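Local coordinates for protein magnesium transporter MgtE (Enterococcus faecalis, PDB 2OUX) that probably transports magnesium ions across the cell membrane, working as a homodimer whose cytosolic part binds magnesium, at residues Y55-D68 with E83-Y97. Sequence-based numbering, arbitrary orientation.
Sequences YNYLSPKELADMFD and EMRPSYAADMLAEMY
Tyr88 and Met92, one helical turn apart, both turn CG away from the backbone N and next to the carbonyl carbon (chi1 -176° in Tyr88), which leans them from helix 86-93 onto segment 55-68. The Tyr88 ring runs between Pro60 and Leu63, Pro60 CG lying 3.6 Å from Tyr88 CE1, and carries its hydroxyl to the bend joining helices 48-57 and 60-67. There Tyr88 OH donates to Leu58 O at 2.6 Å, arriving above the carbonyl plane instead of on a lone pair. Met92, a selenomethionine, is a knob in the hole formed by Pro60, Leu63, Ala64 and Phe67; further bends at chi2 and chi3 set its CE over the Phe67 ring, 3.3 Å from the centroid, a CH-pi contact. The CG methylene of Met84 lies over one face of the Tyr55 ring, a longer CH-pi contact, with SE farther off in a Met-aromatic contact. Tyr55 OH donates to Glu83 OE2 at the ring edge (2.7 Å), on the anti side of the carboxylate, and is also hydrogen-bonded to Tyr43. Lys61 NZ forms a salt bridge with Glu95 OE2 (2.8 Å), approaching from above the carboxylate plane. Asp68 OD1 accepts from Tyr97 N at 2.9 Å on the syn side, with an N-H...O angle of 163°, and from Asn100 ND2. Within the MgtE intracellular N domain, the segments thus join through an apolar middle, where helices 60-67 and 86-93 cross at -61°, and polar bonds toward their ends. Asp68 OD1 takes N-H groups on both sides of Asp99 in the sequence, consistent with Asp68 positioning this magnesium ligand from the second shell.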
ATOM      1  N   TYR A  55      -8.547   1.072 -30.143  1.00 36.55           N
ATOM      2  CA  TYR A  55      -8.634  -0.383 -30.033  1.00 36.93           C
ATOM      3  C   TYR A  55      -7.669  -1.040 -31.015  1.00 38.80           C
ATOM      4  O   TYR A  55      -7.213  -2.161 -30.795  1.00 38.15           O
ATOM      5  CB  TYR A  55     -10.064  -0.861 -30.327  1.00 35.87           C
ATOM      6  CG  TYR A  55     -11.114  -0.309 -29.381  1.00 37.05           C
ATOM      7  CD1 TYR A  55     -12.381   0.054 -29.846  1.00 37.20           C
ATOM      8  CD2 TYR A  55     -10.840  -0.141 -28.021  1.00 37.51           C
ATOM      9  CE1 TYR A  55     -13.346   0.574 -28.981  1.00 36.70           C
ATOM     10  CE2 TYR A  55     -11.801   0.377 -27.146  1.00 36.41           C
ATOM     11  CZ  TYR A  55     -13.047   0.732 -27.630  1.00 37.50           C
ATOM     12  OH  TYR A  55     -13.980   1.259 -26.765  1.00 37.58           O
ATOM     13  N   ASN A  56      -7.354  -0.335 -32.099  1.00 40.17           N
ATOM     14  CA  ASN A  56      -6.443  -0.869 -33.106  1.00 41.45           C
ATOM     15  C   ASN A  56      -4.962  -0.737 -32.727  1.00 42.03           C
ATOM     16  O   ASN A  56      -4.119  -1.455 -33.260  1.00 42.43           O
ATOM     17  CB  ASN A  56      -6.677  -0.180 -34.459  1.00 42.16           C
ATOM     18  CG  ASN A  56      -8.099  -0.360 -34.975  1.00 42.85           C
ATOM     19  OD1 ASN A  56      -8.671  -1.450 -34.893  1.00 42.01           O
ATOM     20  ND2 ASN A  56      -8.667   0.708 -35.528  1.00 41.61           N
ATOM     21  N   TYR A  57      -4.639   0.170 -31.811  1.00 41.78           N
ATOM     22  CA  TYR A  57      -3.247   0.366 -31.421  1.00 42.12           C
ATOM     23  C   TYR A  57      -2.864  -0.266 -30.090  1.00 40.90           C
ATOM     24  O   TYR A  57      -1.691  -0.264 -29.714  1.00 40.07           O
ATOM     25  CB  TYR A  57      -2.915   1.857 -31.377  1.00 45.63           C
ATOM     26  CG  TYR A  57      -3.145   2.586 -32.681  1.00 49.80           C
ATOM     27  CD1 TYR A  57      -2.715   2.045 -33.891  1.00 52.41           C
ATOM     28  CD2 TYR A  57      -3.788   3.819 -32.705  1.00 52.55           C
ATOM     29  CE1 TYR A  57      -2.911   2.719 -35.091  1.00 54.46           C
ATOM     30  CE2 TYR A  57      -3.991   4.503 -33.898  1.00 55.60           C
ATOM     31  CZ  TYR A  57      -3.552   3.944 -35.087  1.00 55.43           C
ATOM     32  OH  TYR A  57      -3.743   4.618 -36.266  1.00 59.59           O
ATOM     33  N   LEU A  58      -3.845  -0.803 -29.376  1.00 39.38           N
ATOM     34  CA  LEU A  58      -3.576  -1.420 -28.085  1.00 39.01           C
ATOM     35  C   LEU A  58      -4.040  -2.863 -28.046  1.00 38.55           C
ATOM     36  O   LEU A  58      -5.103  -3.197 -28.559  1.00 39.09           O
ATOM     37  CB  LEU A  58      -4.260  -0.627 -26.973  1.00 38.19           C
ATOM     38  CG  LEU A  58      -3.743   0.805 -26.833  1.00 37.98           C
ATOM     39  CD1 LEU A  58      -4.640   1.603 -25.914  1.00 37.09           C
ATOM     40  CD2 LEU A  58      -2.320   0.767 -26.314  1.00 36.25           C
ATOM     41  N   SER A  59      -3.221  -3.712 -27.442  1.00 38.15           N
ATOM     42  CA  SER A  59      -3.536  -5.124 -27.316  1.00 38.06           C
ATOM     43  C   SER A  59      -4.578  -5.290 -26.213  1.00 38.01           C
ATOM     44  O   SER A  59      -4.801  -4.379 -25.422  1.00 39.11           O
ATOM     45  CB  SER A  59      -2.287  -5.901 -26.924  1.00 37.34           C
ATOM     46  OG  SER A  59      -1.908  -5.585 -25.592  1.00 37.31           O
ATOM     47  N   PRO A  60      -5.237  -6.454 -26.160  1.00 37.10           N
ATOM     48  CA  PRO A  60      -6.238  -6.669 -25.115  1.00 37.00           C
ATOM     49  C   PRO A  60      -5.621  -6.531 -23.723  1.00 36.62           C
ATOM     50  O   PRO A  60      -6.262  -6.010 -22.810  1.00 38.71           O
ATOM     51  CB  PRO A  60      -6.733  -8.079 -25.410  1.00 36.35           C
ATOM     52  CG  PRO A  60      -6.702  -8.101 -26.926  1.00 35.97           C
ATOM     53  CD  PRO A  60      -5.341  -7.490 -27.204  1.00 36.92           C
ATOM     54  N   LYS A  61      -4.384  -6.997 -23.562  1.00 35.48           N
ATOM     55  CA  LYS A  61      -3.705  -6.883 -22.274  1.00 35.05           C
ATOM     56  C   LYS A  61      -3.551  -5.415 -21.925  1.00 32.47           C
ATOM     57  O   LYS A  61      -3.908  -4.990 -20.831  1.00 34.21           O
ATOM     58  CB  LYS A  61      -2.312  -7.515 -22.312  1.00 37.52           C
ATOM     59  CG  LYS A  61      -2.301  -9.017 -22.442  1.00 41.12           C
ATOM     60  CD  LYS A  61      -0.878  -9.559 -22.350  1.00 45.42           C
ATOM     61  CE  LYS A  61      -0.812 -11.047 -22.714  1.00 47.50           C
ATOM     62  NZ  LYS A  61      -1.671 -11.915 -21.847  1.00 50.18           N
ATOM     63  N   GLU A  62      -3.015  -4.640 -22.858  1.00 27.69           N
ATOM     64  CA  GLU A  62      -2.815  -3.217 -22.627  1.00 28.03           C
ATOM     65  C   GLU A  62      -4.125  -2.477 -22.330  1.00 27.55           C
ATOM     66  O   GLU A  62      -4.172  -1.595 -21.475  1.00 26.43           O
ATOM     67  CB  GLU A  62      -2.109  -2.592 -23.834  1.00 25.99           C
ATOM     68  CG  GLU A  62      -0.770  -3.266 -24.128  1.00 27.69           C
ATOM     69  CD  GLU A  62      -0.090  -2.745 -25.383  1.00 26.02           C
ATOM     70  OE1 GLU A  62      -0.810  -2.400 -26.337  1.00 24.26           O
ATOM     71  OE2 GLU A  62       1.161  -2.703 -25.421  1.00 25.31           O
ATOM     72  N   LEU A  63      -5.196  -2.836 -23.024  1.00 27.42           N
ATOM     73  CA  LEU A  63      -6.467  -2.169 -22.781  1.00 26.92           C
ATOM     74  C   LEU A  63      -7.020  -2.587 -21.417  1.00 24.35           C
ATOM     75  O   LEU A  63      -7.679  -1.809 -20.737  1.00 25.72           O
ATOM     76  CB  LEU A  63      -7.470  -2.514 -23.876  1.00 27.70           C
ATOM     77  CG  LEU A  63      -8.626  -1.524 -23.947  1.00 28.42           C
ATOM     78  CD1 LEU A  63      -8.112  -0.177 -24.428  1.00 27.88           C
ATOM     79  CD2 LEU A  63      -9.695  -2.054 -24.875  1.00 29.46           C
ATOM     80  N   ALA A  64      -6.735  -3.816 -21.022  1.00 23.93           N
ATOM     81  CA  ALA A  64      -7.193  -4.323 -19.734  1.00 26.28           C
ATOM     82  C   ALA A  64      -6.528  -3.572 -18.570  1.00 24.92           C
ATOM     83  O   ALA A  64      -7.162  -3.305 -17.552  1.00 25.21           O
ATOM     84  CB  ALA A  64      -6.904  -5.815 -19.635  1.00 22.66           C
ATOM     85  N   ASP A  65      -5.254  -3.230 -18.720  1.00 26.57           N
ATOM     86  CA  ASP A  65      -4.556  -2.512 -17.658  1.00 28.50           C
ATOM     87  C   ASP A  65      -5.298  -1.218 -17.349  1.00 28.09           C
ATOM     88  O   ASP A  65      -5.342  -0.760 -16.205  1.00 25.90           O
ATOM     89  CB  ASP A  65      -3.127  -2.157 -18.080  1.00 29.55           C
ATOM     90  CG  ASP A  65      -2.242  -3.363 -18.215  1.00 28.46           C
ATOM     91  OD1 ASP A  65      -2.337  -4.265 -17.361  1.00 30.89           O
ATOM     92  OD2 ASP A  65      -1.438  -3.401 -19.171  1.00 32.22           O
HETATM   93  N   MSE A  66      -5.863  -0.624 -18.389  1.00 27.43           N
HETATM   94  CA  MSE A  66      -6.580   0.620 -18.219  1.00 29.42           C
HETATM   95  C   MSE A  66      -7.974   0.382 -17.649  1.00 29.81           C
HETATM   96  O   MSE A  66      -8.378   1.064 -16.705  1.00 30.12           O
HETATM   97  CB  MSE A  66      -6.685   1.367 -19.551  1.00 31.38           C
HETATM   98  CG  MSE A  66      -7.534   2.627 -19.458  1.00 35.23           C
HETATM   99 SE   MSE A  66      -7.988   3.378 -21.172  1.00 45.95          SE
HETATM  100  CE  MSE A  66      -9.136   1.965 -21.803  1.00 39.24           C
ATOM    101  N   PHE A  67      -8.709  -0.576 -18.211  1.00 29.94           N
ATOM    102  CA  PHE A  67     -10.053  -0.849 -17.715  1.00 30.78           C
ATOM    103  C   PHE A  67     -10.069  -1.198 -16.236  1.00 31.23           C
ATOM    104  O   PHE A  67     -10.984  -0.794 -15.522  1.00 32.72           O
ATOM    105  CB  PHE A  67     -10.734  -1.941 -18.537  1.00 33.67           C
ATOM    106  CG  PHE A  67     -11.622  -1.397 -19.617  1.00 35.79           C
ATOM    107  CD1 PHE A  67     -11.078  -0.881 -20.788  1.00 37.66           C
ATOM    108  CD2 PHE A  67     -12.997  -1.320 -19.430  1.00 35.69           C
ATOM    109  CE1 PHE A  67     -11.890  -0.290 -21.754  1.00 37.32           C
ATOM    110  CE2 PHE A  67     -13.813  -0.731 -20.389  1.00 38.38           C
ATOM    111  CZ  PHE A  67     -13.258  -0.215 -21.554  1.00 36.30           C
ATOM    112  N   ASP A  68      -9.054  -1.923 -15.772  1.00 29.97           N
ATOM    113  CA  ASP A  68      -8.963  -2.273 -14.359  1.00 28.50           C
ATOM    114  C   ASP A  68      -9.331  -1.078 -13.484  1.00 27.42           C
ATOM    115  O   ASP A  68      -9.887  -1.246 -12.410  1.00 28.79           O
ATOM    116  CB  ASP A  68      -7.535  -2.695 -13.969  1.00 28.06           C
ATOM    117  CG  ASP A  68      -7.191  -4.092 -14.409  1.00 25.99           C
ATOM    118  OD1 ASP A  68      -8.056  -4.981 -14.291  1.00 22.30           O
ATOM    119  OD2 ASP A  68      -6.042  -4.299 -14.854  1.00 26.46           O
ATOM    120  N   GLU A  83     -19.201  -1.855 -28.744  1.00 44.59           N
ATOM    121  CA  GLU A  83     -18.498  -1.340 -29.915  1.00 44.23           C
ATOM    122  C   GLU A  83     -17.241  -2.146 -30.233  1.00 45.79           C
ATOM    123  O   GLU A  83     -16.704  -2.067 -31.337  1.00 46.76           O
ATOM    124  CB  GLU A  83     -18.147   0.142 -29.722  1.00 43.45           C
ATOM    125  CG  GLU A  83     -17.249   0.446 -28.537  1.00 40.90           C
ATOM    126  CD  GLU A  83     -17.132   1.939 -28.256  1.00 42.07           C
ATOM    127  OE1 GLU A  83     -18.173   2.630 -28.255  1.00 41.83           O
ATOM    128  OE2 GLU A  83     -16.006   2.425 -28.022  1.00 40.95           O
HETATM  129  N   MSE A  84     -16.773  -2.933 -29.273  1.00 47.05           N
HETATM  130  CA  MSE A  84     -15.583  -3.752 -29.486  1.00 47.75           C
HETATM  131  C   MSE A  84     -15.970  -5.056 -30.160  1.00 48.80           C
HETATM  132  O   MSE A  84     -17.095  -5.526 -30.007  1.00 50.47           O
HETATM  133  CB  MSE A  84     -14.911  -4.089 -28.153  1.00 47.29           C
HETATM  134  CG  MSE A  84     -14.006  -3.018 -27.576  1.00 48.27           C
HETATM  135 SE   MSE A  84     -13.613  -3.376 -25.705  1.00 53.98          SE
HETATM  136  CE  MSE A  84     -12.500  -4.899 -25.870  1.00 50.05           C
ATOM    137  N   ARG A  85     -15.042  -5.639 -30.910  1.00 48.65           N
ATOM    138  CA  ARG A  85     -15.314  -6.912 -31.551  1.00 48.88           C
ATOM    139  C   ARG A  85     -15.380  -7.908 -30.406  1.00 48.96           C
ATOM    140  O   ARG A  85     -14.431  -8.029 -29.627  1.00 49.37           O
ATOM    141  CB  ARG A  85     -14.189  -7.309 -32.504  1.00 49.91           C
ATOM    142  CG  ARG A  85     -14.129  -6.514 -33.791  1.00 53.06           C
ATOM    143  CD  ARG A  85     -12.855  -6.859 -34.539  1.00 56.17           C
ATOM    144  NE  ARG A  85     -11.688  -6.685 -33.674  1.00 58.18           N
ATOM    145  CZ  ARG A  85     -10.444  -7.015 -34.007  1.00 58.74           C
ATOM    146  NH1 ARG A  85     -10.187  -7.543 -35.197  1.00 59.50           N
ATOM    147  NH2 ARG A  85      -9.454  -6.816 -33.144  1.00 59.12           N
ATOM    148  N   PRO A  86     -16.505  -8.622 -30.284  1.00 47.79           N
ATOM    149  CA  PRO A  86     -16.712  -9.614 -29.230  1.00 47.35           C
ATOM    150  C   PRO A  86     -15.451 -10.376 -28.836  1.00 46.57           C
ATOM    151  O   PRO A  86     -15.156 -10.518 -27.653  1.00 46.99           O
ATOM    152  CB  PRO A  86     -17.783 -10.517 -29.826  1.00 48.47           C
ATOM    153  CG  PRO A  86     -18.654  -9.529 -30.546  1.00 48.68           C
ATOM    154  CD  PRO A  86     -17.637  -8.621 -31.231  1.00 48.44           C
ATOM    155  N   SER A  87     -14.704 -10.862 -29.820  1.00 44.85           N
ATOM    156  CA  SER A  87     -13.488 -11.606 -29.526  1.00 45.14           C
ATOM    157  C   SER A  87     -12.460 -10.732 -28.807  1.00 44.56           C
ATOM    158  O   SER A  87     -11.800 -11.178 -27.870  1.00 45.94           O
ATOM    159  CB  SER A  87     -12.878 -12.157 -30.812  1.00 44.97           C
ATOM    160  OG  SER A  87     -12.575 -11.104 -31.710  1.00 48.70           O
ATOM    161  N   TYR A  88     -12.330  -9.488 -29.254  1.00 42.73           N
ATOM    162  CA  TYR A  88     -11.386  -8.549 -28.659  1.00 41.66           C
ATOM    163  C   TYR A  88     -11.790  -8.248 -27.213  1.00 41.86           C
ATOM    164  O   TYR A  88     -10.947  -8.261 -26.313  1.00 41.08           O
ATOM    165  CB  TYR A  88     -11.362  -7.256 -29.478  1.00 39.03           C
ATOM    166  CG  TYR A  88     -10.350  -6.227 -29.023  1.00 37.38           C
ATOM    167  CD1 TYR A  88      -8.991  -6.366 -29.315  1.00 36.93           C
ATOM    168  CD2 TYR A  88     -10.757  -5.090 -28.339  1.00 35.96           C
ATOM    169  CE1 TYR A  88      -8.067  -5.389 -28.934  1.00 35.61           C
ATOM    170  CE2 TYR A  88      -9.849  -4.114 -27.950  1.00 35.45           C
ATOM    171  CZ  TYR A  88      -8.510  -4.262 -28.253  1.00 36.31           C
ATOM    172  OH  TYR A  88      -7.625  -3.273 -27.876  1.00 34.78           O
ATOM    173  N   ALA A  89     -13.077  -7.979 -26.998  1.00 40.42           N
ATOM    174  CA  ALA A  89     -13.592  -7.685 -25.660  1.00 39.93           C
ATOM    175  C   ALA A  89     -13.308  -8.840 -24.706  1.00 40.67           C
ATOM    176  O   ALA A  89     -12.810  -8.639 -23.593  1.00 38.79           O
ATOM    177  CB  ALA A  89     -15.098  -7.404 -25.718  1.00 37.58           C
ATOM    178  N   ALA A  90     -13.616 -10.053 -25.153  1.00 40.48           N
ATOM    179  CA  ALA A  90     -13.398 -11.238 -24.338  1.00 41.81           C
ATOM    180  C   ALA A  90     -11.935 -11.372 -23.915  1.00 41.63           C
ATOM    181  O   ALA A  90     -11.640 -11.618 -22.747  1.00 42.15           O
ATOM    182  CB  ALA A  90     -13.850 -12.490 -25.098  1.00 40.43           C
ATOM    183  N   ASP A  91     -11.018 -11.217 -24.862  1.00 41.45           N
ATOM    184  CA  ASP A  91      -9.599 -11.326 -24.543  1.00 41.01           C
ATOM    185  C   ASP A  91      -9.183 -10.280 -23.512  1.00 40.03           C
ATOM    186  O   ASP A  91      -8.322 -10.528 -22.658  1.00 37.97           O
ATOM    187  CB  ASP A  91      -8.754 -11.156 -25.805  1.00 43.24           C
ATOM    188  CG  ASP A  91      -8.922 -12.303 -26.774  1.00 47.50           C
ATOM    189  OD1 ASP A  91      -9.293 -13.405 -26.313  1.00 49.10           O
ATOM    190  OD2 ASP A  91      -8.667 -12.108 -27.987  1.00 49.46           O
HETATM  191  N   MSE A  92      -9.807  -9.112 -23.605  1.00 38.07           N
HETATM  192  CA  MSE A  92      -9.523  -8.002 -22.714  1.00 37.74           C
HETATM  193  C   MSE A  92     -10.073  -8.287 -21.316  1.00 36.78           C
HETATM  194  O   MSE A  92      -9.438  -7.946 -20.318  1.00 35.76           O
HETATM  195  CB  MSE A  92     -10.128  -6.719 -23.297  1.00 41.10           C
HETATM  196  CG  MSE A  92      -9.748  -5.440 -22.573  1.00 46.14           C
HETATM  197 SE   MSE A  92     -10.861  -5.082 -21.035  1.00 54.74          SE
HETATM  198  CE  MSE A  92     -12.059  -3.792 -21.843  1.00 50.20           C
ATOM    199  N   LEU A  93     -11.247  -8.917 -21.244  1.00 35.33           N
ATOM    200  CA  LEU A  93     -11.840  -9.248 -19.953  1.00 34.20           C
ATOM    201  C   LEU A  93     -10.980 -10.309 -19.282  1.00 32.79           C
ATOM    202  O   LEU A  93     -10.816 -10.307 -18.062  1.00 30.25           O
ATOM    203  CB  LEU A  93     -13.271  -9.777 -20.117  1.00 35.43           C
ATOM    204  CG  LEU A  93     -14.393  -8.762 -20.370  1.00 36.45           C
ATOM    205  CD1 LEU A  93     -15.611  -9.481 -20.945  1.00 38.77           C
ATOM    206  CD2 LEU A  93     -14.746  -8.033 -19.073  1.00 38.29           C
ATOM    207  N   ALA A  94     -10.421 -11.200 -20.094  1.00 30.37           N
ATOM    208  CA  ALA A  94      -9.575 -12.274 -19.593  1.00 30.79           C
ATOM    209  C   ALA A  94      -8.214 -11.776 -19.104  1.00 31.26           C
ATOM    210  O   ALA A  94      -7.497 -12.501 -18.417  1.00 31.25           O
ATOM    211  CB  ALA A  94      -9.375 -13.325 -20.677  1.00 31.39           C
ATOM    212  N   GLU A  95      -7.859 -10.544 -19.452  1.00 32.47           N
ATOM    213  CA  GLU A  95      -6.574  -9.985 -19.041  1.00 34.00           C
ATOM    214  C   GLU A  95      -6.667  -9.059 -17.835  1.00 32.49           C
ATOM    215  O   GLU A  95      -5.662  -8.772 -17.198  1.00 33.94           O
ATOM    216  CB  GLU A  95      -5.924  -9.228 -20.206  1.00 34.40           C
ATOM    217  CG  GLU A  95      -5.395 -10.111 -21.318  1.00 38.17           C
ATOM    218  CD  GLU A  95      -4.430 -11.169 -20.816  1.00 42.65           C
ATOM    219  OE1 GLU A  95      -3.698 -10.907 -19.834  1.00 42.93           O
ATOM    220  OE2 GLU A  95      -4.393 -12.265 -21.411  1.00 45.43           O
HETATM  221  N   MSE A  96      -7.867  -8.579 -17.529  1.00 32.29           N
HETATM  222  CA  MSE A  96      -8.053  -7.687 -16.389  1.00 27.82           C
HETATM  223  C   MSE A  96      -7.846  -8.485 -15.115  1.00 26.13           C
HETATM  224  O   MSE A  96      -7.814  -9.714 -15.145  1.00 25.25           O
HETATM  225  CB  MSE A  96      -9.483  -7.122 -16.366  1.00 30.93           C
HETATM  226  CG  MSE A  96      -9.861  -6.211 -17.528  1.00 31.45           C
HETATM  227 SE   MSE A  96     -11.771  -5.777 -17.588  1.00 38.87          SE
HETATM  228  CE  MSE A  96     -11.922  -4.750 -15.950  1.00 33.70           C
ATOM    229  N   TYR A  97      -7.688  -7.796 -13.992  1.00 23.78           N
ATOM    230  CA  TYR A  97      -7.573  -8.517 -12.729  1.00 23.84           C
ATOM    231  C   TYR A  97      -8.969  -9.058 -12.470  1.00 23.41           C
ATOM    232  O   TYR A  97      -9.971  -8.365 -12.691  1.00 23.00           O
ATOM    233  CB  TYR A  97      -7.134  -7.590 -11.599  1.00 24.61           C
ATOM    234  CG  TYR A  97      -5.677  -7.259 -11.699  1.00 27.52           C
ATOM    235  CD1 TYR A  97      -4.710  -8.248 -11.509  1.00 28.96           C
ATOM    236  CD2 TYR A  97      -5.256  -5.976 -12.047  1.00 28.87           C
ATOM    237  CE1 TYR A  97      -3.355  -7.971 -11.667  1.00 32.99           C
ATOM    238  CE2 TYR A  97      -3.899  -5.685 -12.209  1.00 32.25           C
ATOM    239  CZ  TYR A  97      -2.958  -6.689 -12.019  1.00 32.92           C
ATOM    240  OH  TYR A  97      -1.622  -6.422 -12.188  1.00 36.59           O
TER